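Local coordinates for protein putative esterase (Sulfolobus solfataricus P2, PDB 2RAU) that probably acts as a lipase or related ester hydrolase of the alpha/beta-hydrolase clan and binds calcium, at residues K10-I15 against Q20-I25; S33-I38 against L115-N120; F241-L246 against A252-Y257. All coordinates share one frame; numbering follows the deposited sequence. Where two conformers were deposited one is given.

Contact 1 (K10-I15 against Q20-I25); sequences KREAPI and QLIENI
Lys-10 and Glu-23, with Ile-15 further along, carry most of this pairing. The lysine chain runs over Ile-25, CE lying 3.6 Å from Ile-25 CD1, and a bend at chi3 (87°) brings its NZ to 3.0 Å from Glu-23 OE1, a salt bridge whose hydrogen bond is weak. Glu-23 is extended; water 1 bridges its OE1 and Pro-14 O, while OE2 is hydrogen-bonded to His-41 on the adjacent strand 37-45. The buried carboxylate thus has partners at both oxygens, which probably limits its rotation. Ile-15 passes Glu-23 at about a right angle, CG1 resting 3.9 Å from Glu-23 CB, and its CD1 meets Leu-21 CB.

On the other face Asn-24 grips Glu-12 twice. Its OD1 takes the Glu-12 N-H at 2.8 Å, the donor standing well above the amide plane, and its ND2 gives a straight bond (163°) to the anti side of Glu-12 OE2. An alanine here would remove both bonds and would probably leave the Glu-12 carboxylate free to swing and its backbone N-H without this acceptor.

Along the backbone, Ala-13 and Glu-23 exchange N-H to O bonds in both directions, as do Lys-10 and Ile-25. Glu-12, with positive phi (50°), and Ala-13 both sit opposite Glu-23: a G1 beta bulge in an antiparallel hairpin at the edge of the central sheet.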
# COMPACT_ATOMS: atom_id res chain seq x y z
N LYS A 10 -14.76 14.56 -2.18
CA LYS A 10 -15.64 13.74 -2.99
C LYS A 10 -16.65 13.16 -2.04
O LYS A 10 -16.28 12.52 -1.08
CB LYS A 10 -14.88 12.63 -3.69
CG LYS A 10 -15.70 11.96 -4.72
CD LYS A 10 -14.86 11.43 -5.86
CE LYS A 10 -14.36 10.08 -5.59
NZ LYS A 10 -13.78 9.48 -6.85
N ARG A 11 -17.93 13.36 -2.34
CA ARG A 11 -18.99 12.89 -1.49
C ARG A 11 -19.89 11.86 -2.16
O ARG A 11 -20.42 12.08 -3.21
CB ARG A 11 -19.85 14.08 -1.09
CG ARG A 11 -20.81 13.80 0.09
CD ARG A 11 -21.81 14.99 0.27
NE ARG A 11 -21.19 16.24 -0.22
CZ ARG A 11 -20.68 17.22 0.55
NH1 ARG A 11 -20.74 17.17 1.89
NH2 ARG A 11 -20.11 18.27 -0.04
N GLU A 12 -20.04 10.70 -1.54
CA GLU A 12 -20.96 9.68 -1.99
C GLU A 12 -20.86 9.32 -3.47
O GLU A 12 -21.87 9.23 -4.19
CB GLU A 12 -22.37 10.12 -1.63
CG GLU A 12 -22.57 10.22 -0.14
CD GLU A 12 -22.68 8.86 0.49
OE1 GLU A 12 -23.71 8.18 0.21
OE2 GLU A 12 -21.76 8.45 1.25
N ALA A 13 -19.65 9.09 -3.92
CA ALA A 13 -19.40 8.82 -5.31
C ALA A 13 -19.33 7.31 -5.61
O ALA A 13 -18.44 6.62 -5.11
CB ALA A 13 -18.11 9.49 -5.72
N PRO A 14 -20.24 6.80 -6.46
CA PRO A 14 -20.11 5.39 -6.90
C PRO A 14 -18.76 5.04 -7.54
O PRO A 14 -18.13 5.85 -8.21
CB PRO A 14 -21.29 5.22 -7.89
CG PRO A 14 -22.29 6.18 -7.42
CD PRO A 14 -21.48 7.40 -6.99
N ILE A 15 -18.28 3.84 -7.26
CA ILE A 15 -16.96 3.40 -7.71
C ILE A 15 -17.12 2.75 -9.09
O ILE A 15 -18.03 1.97 -9.30
CB ILE A 15 -16.34 2.45 -6.66
CG1 ILE A 15 -16.13 3.24 -5.35
CG2 ILE A 15 -15.09 1.79 -7.22
CD1 ILE A 15 -15.60 2.45 -4.14
N GLN A 20 -22.55 -0.71 -6.45
CA GLN A 20 -23.11 -0.92 -5.12
C GLN A 20 -22.22 -0.34 -4.02
O GLN A 20 -22.61 -0.30 -2.83
CB GLN A 20 -23.35 -2.42 -4.90
CG GLN A 20 -24.61 -2.91 -5.72
CD GLN A 20 -25.81 -1.87 -5.67
OE1 GLN A 20 -25.97 -1.03 -6.59
NE2 GLN A 20 -26.59 -1.89 -4.58
N LEU A 21 -21.03 0.07 -4.41
CA LEU A 21 -20.04 0.63 -3.47
C LEU A 21 -19.90 2.12 -3.67
O LEU A 21 -19.91 2.63 -4.80
CB LEU A 21 -18.68 -0.03 -3.63
CG LEU A 21 -18.61 -1.52 -3.35
CD1 LEU A 21 -17.19 -2.01 -3.62
CD2 LEU A 21 -19.11 -1.85 -1.94
N ILE A 22 -19.79 2.87 -2.57
CA ILE A 22 -19.63 4.31 -2.71
C ILE A 22 -18.36 4.77 -1.97
O ILE A 22 -17.90 4.14 -1.00
CB ILE A 22 -20.95 5.10 -2.35
CG1 ILE A 22 -21.16 5.14 -0.86
CG2 ILE A 22 -22.21 4.53 -3.12
CD1 ILE A 22 -20.45 6.29 -0.17
N GLU A 23 -17.77 5.83 -2.50
CA GLU A 23 -16.54 6.42 -1.99
C GLU A 23 -16.74 7.85 -1.48
O GLU A 23 -17.46 8.63 -2.06
CB GLU A 23 -15.52 6.42 -3.13
CG GLU A 23 -14.11 6.79 -2.74
CD GLU A 23 -13.13 6.86 -3.91
OE1 GLU A 23 -13.56 7.03 -5.08
OE2 GLU A 23 -11.92 6.78 -3.64
N ASN A 24 -16.09 8.15 -0.36
CA ASN A 24 -15.96 9.49 0.17
C ASN A 24 -14.47 9.77 0.30
O ASN A 24 -13.70 8.89 0.61
CB ASN A 24 -16.69 9.62 1.49
CG ASN A 24 -18.20 9.62 1.29
OD1 ASN A 24 -18.75 10.64 0.97
ND2 ASN A 24 -18.84 8.45 1.37
N ILE A 25 -14.07 10.99 -0.00
CA ILE A 25 -12.68 11.41 0.13
C ILE A 25 -12.62 12.76 0.87
O ILE A 25 -13.34 13.69 0.55
CB ILE A 25 -11.94 11.58 -1.21
CG1 ILE A 25 -12.10 10.34 -2.11
CG2 ILE A 25 -10.50 11.86 -0.97
CD1 ILE A 25 -11.50 10.50 -3.49
O HOH W 1 -15.71 6.84 -6.82

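Contact 2 (S33-I38 against L115-N120); sequences SPYDII and LSFTAN
Phe-117 lies against Tyr-35 in an offset stack, the ring centroids 4.7 Å apart and the planes inclined by 29°. Tyr-35 CD2 is the ring atom that comes over one face of Phe-117, 3.4 Å above its plane and displaced toward the rim, and it is 3.5 Å from Phe-117 CZ. Tyr-35 CB follows it, close to Phe-117 CE1. Phe-117 holds its CG between its own nitrogen and carbonyl carbon (chi1 65°), a torsion that carries the ring off its 3-10 turn and across to the other segment. Tyr-35 instead keeps CG beside its backbone nitrogen (chi1 -50°), which leaves CB and CD2 turned to Phe-117, and Pro-107 also touches its side chain.

Behind the rings, Ser-33 to Asp-36 form a type I beta turn leading into strand 37-45, combined with an ST turn in which Ser-33 OG accepts the N-H of Tyr-35. The same hydroxyl packs against Phe-117, 3.8 Å from CD1, and donates to Asp-36 OD2 at 2.7 Å. Ser-33 N also donates to OD2, so that the two serine donors reach this oxygen from opposite faces of the carboxylate plane. OD1 is engaged by Arg-102 and Trp-121, and the charged arginine probably helps to stabilise the buried carboxylate as an anion. Water 2 spans the segments, bridging Asp-36 OD2 and Phe-117 O.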
# COMPACT_ATOMS: atom_id res chain seq x y z
N SER A 33 5.15 22.77 3.46
CA SER A 33 5.18 23.12 2.04
C SER A 33 3.80 22.95 1.39
O SER A 33 2.87 22.34 1.97
CB SER A 33 6.20 22.25 1.32
OG SER A 33 5.63 21.04 0.81
N PRO A 34 3.64 23.48 0.16
CA PRO A 34 2.39 23.24 -0.57
C PRO A 34 2.05 21.77 -0.83
O PRO A 34 0.87 21.46 -1.03
CB PRO A 34 2.65 23.92 -1.92
CG PRO A 34 3.64 24.90 -1.63
CD PRO A 34 4.54 24.34 -0.61
N TYR A 35 3.05 20.87 -0.82
CA TYR A 35 2.86 19.47 -1.10
C TYR A 35 2.62 18.63 0.14
O TYR A 35 2.39 17.43 0.04
CB TYR A 35 4.07 18.93 -1.83
CG TYR A 35 4.47 19.77 -3.00
CD1 TYR A 35 3.68 19.82 -4.12
CD2 TYR A 35 5.59 20.59 -2.97
CE1 TYR A 35 4.04 20.61 -5.17
CE2 TYR A 35 5.95 21.34 -4.02
CZ TYR A 35 5.17 21.35 -5.14
OH TYR A 35 5.51 22.14 -6.26
N ASP A 36 2.64 19.26 1.32
CA ASP A 36 2.40 18.55 2.55
C ASP A 36 0.90 18.49 2.78
O ASP A 36 0.34 19.37 3.43
CB ASP A 36 3.14 19.22 3.72
CG ASP A 36 4.61 18.99 3.64
OD1 ASP A 36 4.99 17.86 3.94
OD2 ASP A 36 5.40 19.87 3.23
N ILE A 37 0.28 17.48 2.19
CA ILE A 37 -1.19 17.22 2.20
C ILE A 37 -1.33 15.75 2.35
O ILE A 37 -0.51 14.98 1.83
CB ILE A 37 -1.86 17.64 0.85
CG1 ILE A 37 -1.56 19.10 0.54
CG2 ILE A 37 -3.45 17.37 0.86
CD1 ILE A 37 -2.15 19.56 -0.78
N ILE A 38 -2.39 15.33 3.06
CA ILE A 38 -2.79 13.89 3.14
C ILE A 38 -4.27 13.79 2.81
O ILE A 38 -4.98 14.80 2.83
CB ILE A 38 -2.45 13.18 4.47
CG1 ILE A 38 -3.16 13.88 5.65
CG2 ILE A 38 -0.96 13.17 4.68
CD1 ILE A 38 -2.97 13.17 7.01
N LEU A 115 13.05 18.52 -4.53
CA LEU A 115 12.38 17.58 -3.64
C LEU A 115 12.89 17.63 -2.17
O LEU A 115 12.57 16.74 -1.35
CB LEU A 115 12.54 16.18 -4.24
CG LEU A 115 11.71 15.99 -5.56
CD1 LEU A 115 12.36 15.05 -6.49
CD2 LEU A 115 10.25 15.62 -5.30
N SER A 116 13.62 18.69 -1.83
CA SER A 116 14.23 18.82 -0.50
C SER A 116 13.16 18.97 0.59
O SER A 116 13.43 18.65 1.74
CB SER A 116 15.23 19.98 -0.50
OG SER A 116 14.55 21.21 -0.64
N PHE A 117 11.92 19.35 0.21
CA PHE A 117 10.81 19.42 1.12
C PHE A 117 10.43 18.03 1.68
O PHE A 117 9.69 17.94 2.67
CB PHE A 117 9.59 20.10 0.50
CG PHE A 117 8.98 19.36 -0.65
CD1 PHE A 117 8.03 18.35 -0.44
CD2 PHE A 117 9.33 19.67 -1.95
CE1 PHE A 117 7.48 17.65 -1.52
CE2 PHE A 117 8.79 18.99 -3.02
CZ PHE A 117 7.87 17.96 -2.82
N THR A 118 10.93 16.97 1.05
CA THR A 118 10.74 15.60 1.53
C THR A 118 11.82 15.14 2.55
O THR A 118 11.74 14.02 3.08
CB THR A 118 10.69 14.59 0.39
OG1 THR A 118 12.01 14.37 -0.11
CG2 THR A 118 9.75 15.02 -0.72
N ALA A 119 12.79 16.00 2.86
CA ALA A 119 13.94 15.62 3.73
C ALA A 119 13.47 15.12 5.12
O ALA A 119 14.06 14.21 5.69
CB ALA A 119 14.90 16.79 3.86
N ASN A 120 12.40 15.67 5.67
CA ASN A 120 11.89 15.22 6.97
C ASN A 120 10.57 14.45 6.85
O ASN A 120 9.70 14.53 7.72
CB ASN A 120 11.74 16.42 7.93
CG ASN A 120 13.03 17.10 8.16
OD1 ASN A 120 13.89 16.55 8.83
ND2 ASN A 120 13.21 18.29 7.60
O HOH W 2 7.85 19.70 3.91

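Contact 3 (F241-L246 against A252-Y257); sequences FLMDSL and ANPYDY
Met-243, a selenomethionine in the crystal, and Pro-254 form the closely packed part, lying alongside and running opposite ways. Bends at chi2 and chi3 (-65° and -75°) fold the methionine chain so that CE lies 3.9 Å from Pro-254 CB, while Pro-254 CG meets the helix backbone at Met-243 O. One helical turn on, Leu-246 CB rests 3.8 Å from Ala-252 CB; both residues are buried. Between their backbones, Ala-252 N gives only a weak bond, 3.4 Å long, to Leu-246 O.

After leaving helix 238-248 the chain folds back on its side before entering helix 262-270, whose Phe-266 and Met-265 touch Met-243 and Leu-246, in the helical region between core strands 170-176 and 297-302, consistent with the cap many alpha/beta hydrolases carry.

Toward solvent the contact thins to one polar link. The exposed Tyr-255 reaches across with its hydroxyl and donates to Asp-244 OD1 at 2.7 Å, meeting it on the anti side, 29° out of the carboxylate plane. Asp-244 OD2 is taken by Tyr-235, so each carboxylate oxygen has a tyrosine partner. Pro-254 CB sits over the centre of one face of the Tyr-255 ring, and Tyr-247 meets that ring edge-to-face.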
# COMPACT_ATOMS: atom_id res chain seq x y z
N PHE A 241 8.94 -9.28 -21.44
CA PHE A 241 10.03 -8.60 -20.74
C PHE A 241 9.56 -8.02 -19.42
O PHE A 241 10.16 -8.29 -18.35
CB PHE A 241 10.61 -7.54 -21.68
CG PHE A 241 11.36 -6.45 -21.00
CD1 PHE A 241 12.59 -6.69 -20.42
CD2 PHE A 241 10.86 -5.15 -20.98
CE1 PHE A 241 13.31 -5.65 -19.85
CE2 PHE A 241 11.56 -4.13 -20.40
CZ PHE A 241 12.78 -4.37 -19.83
N LEU A 242 8.42 -7.32 -19.43
CA LEU A 242 7.92 -6.66 -18.24
C LEU A 242 7.45 -7.67 -17.23
O LEU A 242 7.78 -7.57 -16.05
CB LEU A 242 6.78 -5.68 -18.54
CG LEU A 242 7.23 -4.45 -19.36
CD1 LEU A 242 5.99 -3.72 -19.80
CD2 LEU A 242 8.23 -3.60 -18.54
N MSE A 243 6.72 -8.69 -17.67
CA MSE A 243 6.27 -9.74 -16.74
C MSE A 243 7.44 -10.55 -16.18
O MSE A 243 7.44 -10.90 -14.99
CB MSE A 243 5.24 -10.66 -17.39
CG MSE A 243 3.89 -9.96 -17.61
SE MSE A 243 2.91 -9.45 -16.04
CE MSE A 243 2.27 -11.17 -15.49
N ASP A 244 8.44 -10.84 -17.01
CA ASP A 244 9.60 -11.54 -16.48
C ASP A 244 10.41 -10.64 -15.51
O ASP A 244 11.06 -11.18 -14.58
CB ASP A 244 10.52 -12.16 -17.56
CG ASP A 244 11.33 -13.29 -17.03
OD1 ASP A 244 10.72 -14.26 -16.51
OD2 ASP A 244 12.59 -13.23 -17.18
N SER A 245 10.40 -9.32 -15.70
CA SER A 245 11.09 -8.44 -14.75
C SER A 245 10.42 -8.51 -13.37
O SER A 245 11.12 -8.46 -12.35
CB SER A 245 11.19 -6.98 -15.23
OG SER A 245 9.95 -6.30 -15.18
N LEU A 246 9.09 -8.64 -13.35
CA LEU A 246 8.36 -8.86 -12.10
C LEU A 246 8.67 -10.23 -11.48
O LEU A 246 8.77 -10.37 -10.29
CB LEU A 246 6.85 -8.70 -12.32
CG LEU A 246 6.43 -7.26 -12.72
CD1 LEU A 246 4.94 -7.17 -13.07
CD2 LEU A 246 6.83 -6.20 -11.68
N ALA A 252 5.83 -11.29 -8.97
CA ALA A 252 4.78 -12.01 -9.65
C ALA A 252 5.23 -13.44 -10.00
O ALA A 252 6.42 -13.75 -10.00
CB ALA A 252 4.40 -11.26 -10.95
N ASN A 253 4.25 -14.31 -10.25
CA ASN A 253 4.46 -15.67 -10.80
C ASN A 253 3.60 -15.81 -12.06
O ASN A 253 2.51 -16.37 -11.98
CB ASN A 253 4.07 -16.78 -9.80
CG ASN A 253 4.59 -18.12 -10.20
OD1 ASN A 253 5.07 -18.29 -11.32
ND2 ASN A 253 4.53 -19.10 -9.26
N PRO A 254 4.12 -15.35 -13.24
CA PRO A 254 3.38 -15.47 -14.45
C PRO A 254 3.26 -16.87 -15.01
O PRO A 254 2.51 -17.06 -15.97
CB PRO A 254 4.19 -14.62 -15.43
CG PRO A 254 5.13 -13.77 -14.58
CD PRO A 254 5.40 -14.66 -13.45
N TYR A 255 4.02 -17.84 -14.48
CA TYR A 255 4.23 -19.14 -15.16
C TYR A 255 3.53 -20.32 -14.54
O TYR A 255 3.46 -21.40 -15.16
CB TYR A 255 5.75 -19.43 -15.30
CG TYR A 255 6.47 -18.21 -15.85
CD1 TYR A 255 6.12 -17.69 -17.10
CD2 TYR A 255 7.47 -17.55 -15.13
CE1 TYR A 255 6.70 -16.61 -17.59
CE2 TYR A 255 8.08 -16.43 -15.66
CZ TYR A 255 7.68 -15.97 -16.88
OH TYR A 255 8.25 -14.84 -17.45
N ASP A 256 3.03 -20.12 -13.32
CA ASP A 256 2.34 -21.14 -12.59
C ASP A 256 1.47 -20.44 -11.57
O ASP A 256 1.57 -19.24 -11.41
CB ASP A 256 3.33 -22.09 -11.94
CG ASP A 256 2.73 -23.44 -11.61
OD1 ASP A 256 1.49 -23.64 -11.71
OD2 ASP A 256 3.51 -24.32 -11.23
N TYR A 257 0.64 -21.20 -10.86
CA TYR A 257 -0.27 -20.67 -9.87
C TYR A 257 0.47 -19.70 -8.92
O TYR A 257 1.50 -20.03 -8.35
CB TYR A 257 -0.88 -21.82 -9.10
CG TYR A 257 -1.99 -21.41 -8.18
CD1 TYR A 257 -1.73 -20.99 -6.88
CD2 TYR A 257 -3.31 -21.41 -8.61
CE1 TYR A 257 -2.75 -20.56 -6.05
CE2 TYR A 257 -4.33 -21.01 -7.78
CZ TYR A 257 -4.05 -20.57 -6.50
OH TYR A 257 -5.09 -20.20 -5.65

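In the fold
From the N terminus the three contacts follow in series, none enclosing or crossing another. Contact 1 closes a short hairpin at the start of the chain and pairs strands 7-11 and 13-15 with strand 21-29 of the large mixed sheet. Strand 21-29 then leads through a turn into its neighbour 37-45, where contact 2 opens; this closes a long loop, joining the turn before that strand to the loop ahead of helix 123-141. Contact 3 is local again, folding the chain back on helix 238-248 in the helical region between strands 170-176 and 297-302. Contacts 1 and 2 thus reach the same sheet, their centres 28 Å apart, whereas contact 3 stands apart from both.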